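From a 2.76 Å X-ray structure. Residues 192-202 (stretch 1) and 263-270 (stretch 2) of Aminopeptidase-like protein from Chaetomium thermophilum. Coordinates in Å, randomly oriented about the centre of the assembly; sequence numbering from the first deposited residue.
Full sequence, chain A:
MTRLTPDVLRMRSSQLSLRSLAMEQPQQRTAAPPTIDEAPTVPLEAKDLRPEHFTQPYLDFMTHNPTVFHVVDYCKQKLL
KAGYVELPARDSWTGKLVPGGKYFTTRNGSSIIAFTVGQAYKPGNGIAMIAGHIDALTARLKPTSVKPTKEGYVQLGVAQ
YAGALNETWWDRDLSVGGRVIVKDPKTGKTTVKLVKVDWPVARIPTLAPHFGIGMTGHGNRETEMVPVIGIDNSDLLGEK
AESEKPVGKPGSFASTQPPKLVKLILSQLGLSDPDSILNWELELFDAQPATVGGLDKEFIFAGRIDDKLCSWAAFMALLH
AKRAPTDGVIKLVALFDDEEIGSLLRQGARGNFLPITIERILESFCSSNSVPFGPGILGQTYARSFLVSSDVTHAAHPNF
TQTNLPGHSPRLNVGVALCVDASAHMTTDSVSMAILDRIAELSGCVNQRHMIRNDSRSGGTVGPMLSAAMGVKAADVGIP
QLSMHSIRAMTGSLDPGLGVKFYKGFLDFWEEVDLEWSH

Stretch 1 192-202: VKLVKVDWPVA
Stretch 2 263-270: KLILSQLG

Leu264 packs against Val197, Trp199 and Val201 rather than against residues 192-196, so one leucine is shared among three residues of stretch 1. With chi1 t and chi2 p, it places CD2 3.8 Å from Val197 CG2 and 4.5 Å from Val201 CG1; its CD1 lies 3.7 Å from Trp199 CH2, obliquely to the indole, and Leu264 CD2 also lies 3.8 Å from Trp199 CZ2, so both methyls touch the ring. Trp199 (phi/psi -134/158, chi1 p, chi2 84°) starts sideways, and its ring end reaches the leucine.

The frame is an extended strand, 192-196, laid against a helix, 263-268. Their axes approach to 8.7 Å, with 120° between N-to-C directions, so the elements cross obliquely, and the register is set by Val195 and Gln268, whose CA atoms are 6.8 Å apart. Strand alternation sorts the side chains: Lys193 and Val195 point toward the helix, Leu194 and Lys196 away. Stretch 2 answers with Leu264, Gln268 and Leu269, whose CA-to-CB bonds point toward stretch 1.

Val195 (-143/150, chi1 p) is the central strand contact. Its CG2 packs 3.8 Å from Ile265 CD1, which an m,m rotamer brings in from a sideways start, and 3.7 Å from Gln268 CB; its CB sits 4.1 Å from Leu269 CD2. Leu269 (m,t) also spreads along the strand, CD2 lying 3.9 Å from Lys193 CB and 3.6 Å from Leu194 O. Lys193, m at all four chi angles, thus contributes aliphatic surface.

Gln268 is m,m, and its side-chain amide, probably turned over in the model, lies near the Lys196 backbone carbonyl.

Helical phi/psi near -65/-40 runs to Gln268; Leu269 follows at -97/-1. Gly270, at 68/43, closes a Schellman motif, a positive phi that favours glycine, and its N bonds to Ser267 O at 3.0 Å. Packing of apolar side chains dominates the 452 Å² buried.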

# COMPACT_ATOMS: atom_id res chain seq x y z
N VAL A 192 2.92 58.56 -10.11
CA VAL A 192 3.39 57.21 -10.42
C VAL A 192 4.51 57.27 -11.46
O VAL A 192 4.38 57.96 -12.47
CB VAL A 192 2.25 56.31 -10.95
CG1 VAL A 192 2.75 54.90 -11.20
CG2 VAL A 192 1.08 56.30 -9.98
N LYS A 193 5.60 56.56 -11.22
CA LYS A 193 6.72 56.53 -12.15
C LYS A 193 7.13 55.09 -12.47
O LYS A 193 6.99 54.20 -11.63
CB LYS A 193 7.92 57.31 -11.60
CG LYS A 193 7.55 58.60 -10.86
CD LYS A 193 6.99 59.67 -11.78
CE LYS A 193 8.10 60.40 -12.53
NZ LYS A 193 9.20 60.81 -11.62
N LEU A 194 7.65 54.88 -13.67
CA LEU A 194 8.11 53.56 -14.09
C LEU A 194 9.60 53.39 -13.82
O LEU A 194 10.37 54.35 -13.91
CB LEU A 194 7.83 53.32 -15.58
CG LEU A 194 6.39 53.30 -16.10
CD1 LEU A 194 6.39 52.85 -17.56
CD2 LEU A 194 5.49 52.41 -15.25
N VAL A 195 10.01 52.18 -13.47
CA VAL A 195 11.40 51.90 -13.15
C VAL A 195 11.80 50.53 -13.67
O VAL A 195 10.97 49.63 -13.83
CB VAL A 195 11.64 51.99 -11.62
CG1 VAL A 195 11.11 50.76 -10.92
CG2 VAL A 195 13.12 52.19 -11.33
N LYS A 196 13.08 50.39 -14.01
CA LYS A 196 13.62 49.11 -14.45
C LYS A 196 15.11 49.04 -14.15
O LYS A 196 15.83 50.00 -14.41
CB LYS A 196 13.36 48.95 -15.95
CG LYS A 196 13.27 47.54 -16.46
CD LYS A 196 13.35 47.55 -17.97
CE LYS A 196 12.58 48.73 -18.56
NZ LYS A 196 13.15 49.14 -19.87
N VAL A 197 15.59 47.90 -13.67
CA VAL A 197 17.03 47.75 -13.50
C VAL A 197 17.56 46.97 -14.71
O VAL A 197 16.98 45.97 -15.12
CB VAL A 197 17.39 47.05 -12.17
CG1 VAL A 197 18.89 46.80 -12.10
CG2 VAL A 197 16.94 47.90 -10.99
N ASP A 198 18.66 47.46 -15.28
CA ASP A 198 19.12 47.01 -16.59
C ASP A 198 20.05 45.80 -16.55
O ASP A 198 20.53 45.35 -17.60
CB ASP A 198 19.83 48.17 -17.31
CG ASP A 198 18.90 49.33 -17.59
OD1 ASP A 198 17.69 49.09 -17.79
OD2 ASP A 198 19.38 50.48 -17.61
N TRP A 199 20.31 45.28 -15.36
CA TRP A 199 21.13 44.08 -15.21
C TRP A 199 20.44 43.13 -14.23
O TRP A 199 19.60 43.57 -13.44
CB TRP A 199 22.54 44.43 -14.74
CG TRP A 199 22.63 44.77 -13.29
CD1 TRP A 199 22.76 43.91 -12.24
CD2 TRP A 199 22.63 46.09 -12.71
NE1 TRP A 199 22.82 44.59 -11.05
CE2 TRP A 199 22.74 45.94 -11.32
CE3 TRP A 199 22.53 47.38 -13.25
CZ2 TRP A 199 22.76 47.02 -10.45
CZ3 TRP A 199 22.55 48.45 -12.38
CH2 TRP A 199 22.67 48.27 -11.00
N PRO A 200 20.76 41.83 -14.29
CA PRO A 200 20.09 40.89 -13.37
C PRO A 200 20.42 41.14 -11.90
O PRO A 200 21.60 41.09 -11.53
CB PRO A 200 20.62 39.52 -13.82
CG PRO A 200 21.19 39.74 -15.19
CD PRO A 200 21.69 41.14 -15.20
N VAL A 201 19.41 41.40 -11.08
CA VAL A 201 19.63 41.56 -9.65
C VAL A 201 19.28 40.34 -8.79
O VAL A 201 19.69 40.26 -7.64
CB VAL A 201 18.84 42.76 -9.10
CG1 VAL A 201 19.32 44.05 -9.74
CG2 VAL A 201 17.35 42.56 -9.34
N ALA A 202 18.54 39.40 -9.36
CA ALA A 202 17.95 38.34 -8.55
C ALA A 202 18.12 36.98 -9.19
O ALA A 202 18.27 36.86 -10.40
CB ALA A 202 16.48 38.62 -8.29
N LYS A 263 17.89 52.35 -2.63
CA LYS A 263 18.86 53.30 -3.17
C LYS A 263 19.00 53.16 -4.67
O LYS A 263 19.17 54.15 -5.39
CB LYS A 263 20.23 53.12 -2.52
CG LYS A 263 20.28 53.31 -1.02
CD LYS A 263 21.71 53.13 -0.53
CE LYS A 263 21.76 52.32 0.75
NZ LYS A 263 23.15 51.85 1.04
N LEU A 264 18.94 51.92 -5.15
CA LEU A 264 19.05 51.67 -6.58
C LEU A 264 17.86 52.28 -7.30
O LEU A 264 18.01 52.94 -8.32
CB LEU A 264 19.16 50.17 -6.86
CG LEU A 264 19.79 49.79 -8.20
CD1 LEU A 264 21.22 50.32 -8.27
CD2 LEU A 264 19.77 48.29 -8.41
N ILE A 265 16.67 52.07 -6.74
CA ILE A 265 15.45 52.63 -7.32
C ILE A 265 15.44 54.16 -7.27
O ILE A 265 14.99 54.81 -8.22
CB ILE A 265 14.19 52.07 -6.61
CG1 ILE A 265 14.07 50.56 -6.84
CG2 ILE A 265 12.93 52.78 -7.09
CD1 ILE A 265 14.05 50.14 -8.29
N LEU A 266 15.94 54.74 -6.19
CA LEU A 266 15.94 56.20 -6.06
C LEU A 266 16.83 56.88 -7.09
O LEU A 266 16.51 57.96 -7.58
CB LEU A 266 16.39 56.64 -4.66
CG LEU A 266 15.46 56.51 -3.45
CD1 LEU A 266 16.27 56.61 -2.17
CD2 LEU A 266 14.37 57.57 -3.47
N SER A 267 17.96 56.26 -7.43
CA SER A 267 18.86 56.86 -8.41
C SER A 267 18.24 56.81 -9.80
O SER A 267 18.35 57.77 -10.56
CB SER A 267 20.22 56.15 -8.41
OG SER A 267 20.25 55.10 -9.35
N GLN A 268 17.57 55.70 -10.12
CA GLN A 268 16.90 55.55 -11.41
C GLN A 268 15.85 56.63 -11.61
O GLN A 268 15.60 57.06 -12.73
CB GLN A 268 16.24 54.18 -11.52
CG GLN A 268 17.14 53.00 -11.23
CD GLN A 268 17.84 52.48 -12.46
OE1 GLN A 268 17.34 52.61 -13.58
NE2 GLN A 268 19.01 51.89 -12.27
N LEU A 269 15.21 57.04 -10.52
CA LEU A 269 14.17 58.04 -10.60
C LEU A 269 14.68 59.45 -10.28
O LEU A 269 13.92 60.42 -10.33
CB LEU A 269 13.02 57.68 -9.67
CG LEU A 269 12.36 56.31 -9.69
CD1 LEU A 269 11.41 56.19 -8.50
CD2 LEU A 269 11.61 56.09 -10.99
N GLY A 270 15.97 59.57 -9.96
CA GLY A 270 16.56 60.86 -9.66
C GLY A 270 16.06 61.49 -8.37
O GLY A 270 15.79 62.69 -8.32